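Local coordinates for protein maquette-3 (PDB 6Z0C) that is a de novo designed four-helix bundle, probably made to test buried charged networks and ion-pair stabilization in a hydrophobic core, at residues F17-L27 / L172-L182. Residues are numbered along the deposited sequence; the frame is centred on the assembly and turned at random.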
# COMPACT_ATOMS: atom_id res chain seq x y z
N PHE A 17 1.33 2.44 -13.64
CA PHE A 17 0.74 2.83 -12.33
C PHE A 17 -0.58 2.07 -12.12
O PHE A 17 -0.80 1.59 -11.00
CB PHE A 17 0.55 4.35 -12.26
CG PHE A 17 0.52 4.94 -10.88
CD1 PHE A 17 0.72 6.30 -10.70
CD2 PHE A 17 0.30 4.17 -9.75
CE1 PHE A 17 0.69 6.87 -9.44
CE2 PHE A 17 0.27 4.74 -8.48
CZ PHE A 17 0.46 6.09 -8.33
N GLN A 18 -1.43 1.98 -13.14
CA GLN A 18 -2.71 1.22 -13.07
C GLN A 18 -2.40 -0.23 -12.70
O GLN A 18 -3.02 -0.74 -11.75
CB GLN A 18 -3.49 1.30 -14.39
CG GLN A 18 -4.22 2.63 -14.59
CD GLN A 18 -4.83 2.77 -15.96
OE1 GLN A 18 -4.41 2.13 -16.93
NE2 GLN A 18 -5.83 3.63 -16.07
N GLN A 19 -1.43 -0.84 -13.39
CA GLN A 19 -1.00 -2.25 -13.13
C GLN A 19 -0.44 -2.36 -11.71
O GLN A 19 -0.73 -3.36 -11.04
CB GLN A 19 0.02 -2.71 -14.18
CG GLN A 19 -0.60 -2.96 -15.55
CD GLN A 19 0.33 -3.66 -16.50
OE1 GLN A 19 1.22 -4.41 -16.09
NE2 GLN A 19 0.12 -3.44 -17.79
N LEU A 20 0.32 -1.36 -11.25
CA LEU A 20 0.94 -1.37 -9.90
C LEU A 20 -0.17 -1.34 -8.84
O LEU A 20 -0.07 -2.11 -7.87
CB LEU A 20 1.89 -0.18 -9.75
CG LEU A 20 2.60 -0.06 -8.40
CD1 LEU A 20 3.33 -1.35 -8.05
CD2 LEU A 20 3.56 1.12 -8.41
N LEU A 21 -1.19 -0.50 -9.01
CA LEU A 21 -2.31 -0.40 -8.03
C LEU A 21 -3.08 -1.73 -8.00
O LEU A 21 -3.52 -2.12 -6.90
CB LEU A 21 -3.20 0.79 -8.38
CG LEU A 21 -2.63 2.16 -8.04
CD1 LEU A 21 -3.48 3.27 -8.64
CD2 LEU A 21 -2.50 2.35 -6.53
N GLN A 22 -3.21 -2.41 -9.14
CA GLN A 22 -3.84 -3.75 -9.21
C GLN A 22 -2.99 -4.75 -8.42
O GLN A 22 -3.56 -5.52 -7.62
CB GLN A 22 -4.03 -4.19 -10.67
CG GLN A 22 -5.12 -3.41 -11.40
CD GLN A 22 -5.22 -3.78 -12.86
OE1 GLN A 22 -4.80 -4.86 -13.28
NE2 GLN A 22 -5.78 -2.88 -13.65
N GLU A 23 -1.66 -4.71 -8.61
CA GLU A 23 -0.69 -5.57 -7.87
C GLU A 23 -0.80 -5.29 -6.37
O GLU A 23 -0.81 -6.26 -5.59
CB GLU A 23 0.73 -5.32 -8.39
CG GLU A 23 1.76 -6.24 -7.77
CD GLU A 23 3.16 -6.13 -8.37
OE1 GLU A 23 3.39 -5.19 -9.16
OE2 GLU A 23 4.00 -6.98 -8.03
N ILE A 24 -0.89 -4.02 -5.98
CA ILE A 24 -1.08 -3.59 -4.56
C ILE A 24 -2.39 -4.18 -4.02
O ILE A 24 -2.37 -4.75 -2.92
CB ILE A 24 -1.02 -2.06 -4.44
CG1 ILE A 24 0.43 -1.57 -4.54
CG2 ILE A 24 -1.71 -1.58 -3.17
CD1 ILE A 24 0.58 -0.07 -4.69
N GLN A 25 -3.50 -4.04 -4.75
CA GLN A 25 -4.83 -4.55 -4.30
C GLN A 25 -4.77 -6.08 -4.13
O GLN A 25 -5.34 -6.58 -3.14
CB GLN A 25 -5.93 -4.13 -5.27
CG GLN A 25 -6.11 -2.62 -5.32
CD GLN A 25 -7.56 -2.21 -5.39
OE1 GLN A 25 -8.25 -2.45 -6.38
NE2 GLN A 25 -8.04 -1.58 -4.32
N GLN A 26 -4.10 -6.79 -5.04
CA GLN A 26 -3.95 -8.27 -4.97
C GLN A 26 -3.11 -8.64 -3.74
O GLN A 26 -3.49 -9.60 -3.05
CB GLN A 26 -3.33 -8.83 -6.25
CG GLN A 26 -3.20 -10.35 -6.24
CD GLN A 26 -4.52 -11.06 -6.06
OE1 GLN A 26 -5.57 -10.59 -6.49
NE2 GLN A 26 -4.48 -12.22 -5.41
N LEU A 27 -2.02 -7.92 -3.48
CA LEU A 27 -1.13 -8.21 -2.32
C LEU A 27 -1.90 -7.95 -1.02
O LEU A 27 -1.78 -8.77 -0.10
CB LEU A 27 0.16 -7.39 -2.41
CG LEU A 27 1.14 -7.57 -1.25
CD1 LEU A 27 1.38 -9.04 -0.93
CD2 LEU A 27 2.47 -6.88 -1.55
N LEU A 172 4.86 -5.09 0.10
CA LEU A 172 3.82 -4.04 -0.06
C LEU A 172 4.46 -2.65 0.08
O LEU A 172 4.16 -1.79 -0.75
CB LEU A 172 2.72 -4.27 0.98
CG LEU A 172 1.56 -3.27 0.96
CD1 LEU A 172 0.93 -3.18 -0.42
CD2 LEU A 172 0.52 -3.65 2.00
N LEU A 173 5.34 -2.45 1.08
CA LEU A 173 6.09 -1.17 1.24
C LEU A 173 6.83 -0.84 -0.07
O LEU A 173 6.75 0.32 -0.50
CB LEU A 173 7.07 -1.25 2.41
CG LEU A 173 6.56 -0.77 3.76
CD1 LEU A 173 7.67 -0.81 4.80
CD2 LEU A 173 5.98 0.64 3.67
N GLN A 174 7.51 -1.82 -0.67
CA GLN A 174 8.29 -1.62 -1.93
C GLN A 174 7.36 -1.16 -3.06
O GLN A 174 7.76 -0.27 -3.83
CB GLN A 174 9.03 -2.90 -2.31
CG GLN A 174 10.19 -3.22 -1.38
CD GLN A 174 10.84 -4.54 -1.70
OE1 GLN A 174 11.37 -4.73 -2.80
NE2 GLN A 174 10.83 -5.45 -0.75
N LEU A 175 6.16 -1.74 -3.18
CA LEU A 175 5.19 -1.38 -4.24
C LEU A 175 4.74 0.07 -4.03
O LEU A 175 4.61 0.78 -5.03
CB LEU A 175 4.00 -2.34 -4.24
CG LEU A 175 4.31 -3.81 -4.54
CD1 LEU A 175 3.04 -4.63 -4.60
CD2 LEU A 175 5.12 -3.97 -5.82
N VAL A 176 4.53 0.50 -2.78
CA VAL A 176 4.08 1.88 -2.45
C VAL A 176 5.22 2.85 -2.77
O VAL A 176 4.94 3.97 -3.24
CB VAL A 176 3.62 2.00 -0.98
CG1 VAL A 176 3.24 3.43 -0.63
CG2 VAL A 176 2.46 1.07 -0.68
N GLN A 177 6.46 2.43 -2.54
CA GLN A 177 7.67 3.22 -2.86
C GLN A 177 7.79 3.34 -4.39
O GLN A 177 8.09 4.46 -4.86
CB GLN A 177 8.88 2.59 -2.15
CG GLN A 177 8.82 2.77 -0.63
CD GLN A 177 9.65 1.77 0.15
OE1 GLN A 177 10.23 0.84 -0.41
NE2 GLN A 177 9.73 1.96 1.46
N LYS A 178 7.52 2.27 -5.14
CA LYS A 178 7.48 2.29 -6.63
C LYS A 178 6.40 3.26 -7.10
O LYS A 178 6.64 3.99 -8.08
CB LYS A 178 7.23 0.89 -7.21
CG LYS A 178 8.42 -0.05 -7.17
CD LYS A 178 8.21 -1.32 -7.95
CE LYS A 178 9.37 -2.29 -7.84
NZ LYS A 178 9.01 -3.62 -8.38
N ALA A 179 5.24 3.27 -6.44
CA ALA A 179 4.10 4.15 -6.79
C ALA A 179 4.55 5.62 -6.63
O ALA A 179 4.21 6.43 -7.51
CB ALA A 179 2.90 3.84 -5.93
N GLN A 180 5.30 5.93 -5.57
CA GLN A 180 5.78 7.32 -5.31
C GLN A 180 6.79 7.72 -6.39
O GLN A 180 6.77 8.90 -6.77
CB GLN A 180 6.29 7.44 -3.87
CG GLN A 180 5.16 7.38 -2.85
CD GLN A 180 5.63 7.45 -1.43
OE1 GLN A 180 6.07 8.50 -0.95
NE2 GLN A 180 5.54 6.34 -0.72
N GLN A 181 7.59 6.78 -6.91
CA GLN A 181 8.48 7.01 -8.08
C GLN A 181 7.64 7.38 -9.31
O GLN A 181 8.03 8.31 -10.03
CB GLN A 181 9.29 5.77 -8.46
CG GLN A 181 10.57 5.59 -7.68
CD GLN A 181 11.26 4.31 -8.08
OE1 GLN A 181 11.07 3.27 -7.47
NE2 GLN A 181 12.05 4.38 -9.14
N LEU A 182 6.56 6.64 -9.56
CA LEU A 182 5.70 6.85 -10.75
C LEU A 182 5.03 8.22 -10.67
O LEU A 182 4.88 8.85 -11.72
CB LEU A 182 4.67 5.72 -10.86
CG LEU A 182 5.22 4.37 -11.31
CD1 LEU A 182 4.11 3.34 -11.41
CD2 LEU A 182 5.95 4.48 -12.64
O HOH W 1 5.75 -4.07 -9.57
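Leu-172 meets Leu-27 in the middle of the bundle, where helices 4-48 and 152-194 pack antiparallel, with their local axes 10.1 Å apart and 161° between their directions. The CD2 methyl of Leu-27 presses on the backbone here, 3.5 Å from Leu-172 CA, a tight carbon contact, while the Leu-172 and Ile-24 side chains cross at about a right angle, CD1 against CG2. One turn on, Leu-175 is a knob in the hole formed by Leu-20, Glu-23, Ile-24 and Leu-27. Its CG, beside the backbone N (chi1 -62°), carries the two methyls into the hole, which they divide: CD1 lies 3.8 Å from Leu-27 CD2 and also touches Glu-23 CG, whereas CD2 meets Leu-20 CD1 and the Glu-23 carboxylate carbon. Leu-175 CB rests 3.7 Å from Ile-24 CG1. Val-176 points away from 17-27, and its side chain touches Phe-125 of helix 105-144. At the exposed border, a water donates to Glu-23 OE1 (2.6 Å) and accepts a weak bond from Lys-178 NZ, the two charged atoms standing 5.9 Å apart. Leu-20 supplies the reciprocal knob, among Leu-175, Lys-178, Ala-179 and Leu-182; its CD2 approaches Ala-179 N to 3.4 Å. The small Ala-179 side chain also receives Phe-17 CE2 obliquely. Leu-182 closes the segment, its CB over one face of the Phe-17 ring and its CD1 3.5 Å from Phe-17 CA. Direct contact is thus apolar knobs-into-holes packing, two reciprocal knobs flanked by the Phe-17 ring; the marginal opposite charges, linked through a water weakly bound by Lys-178, probably add only modest attraction.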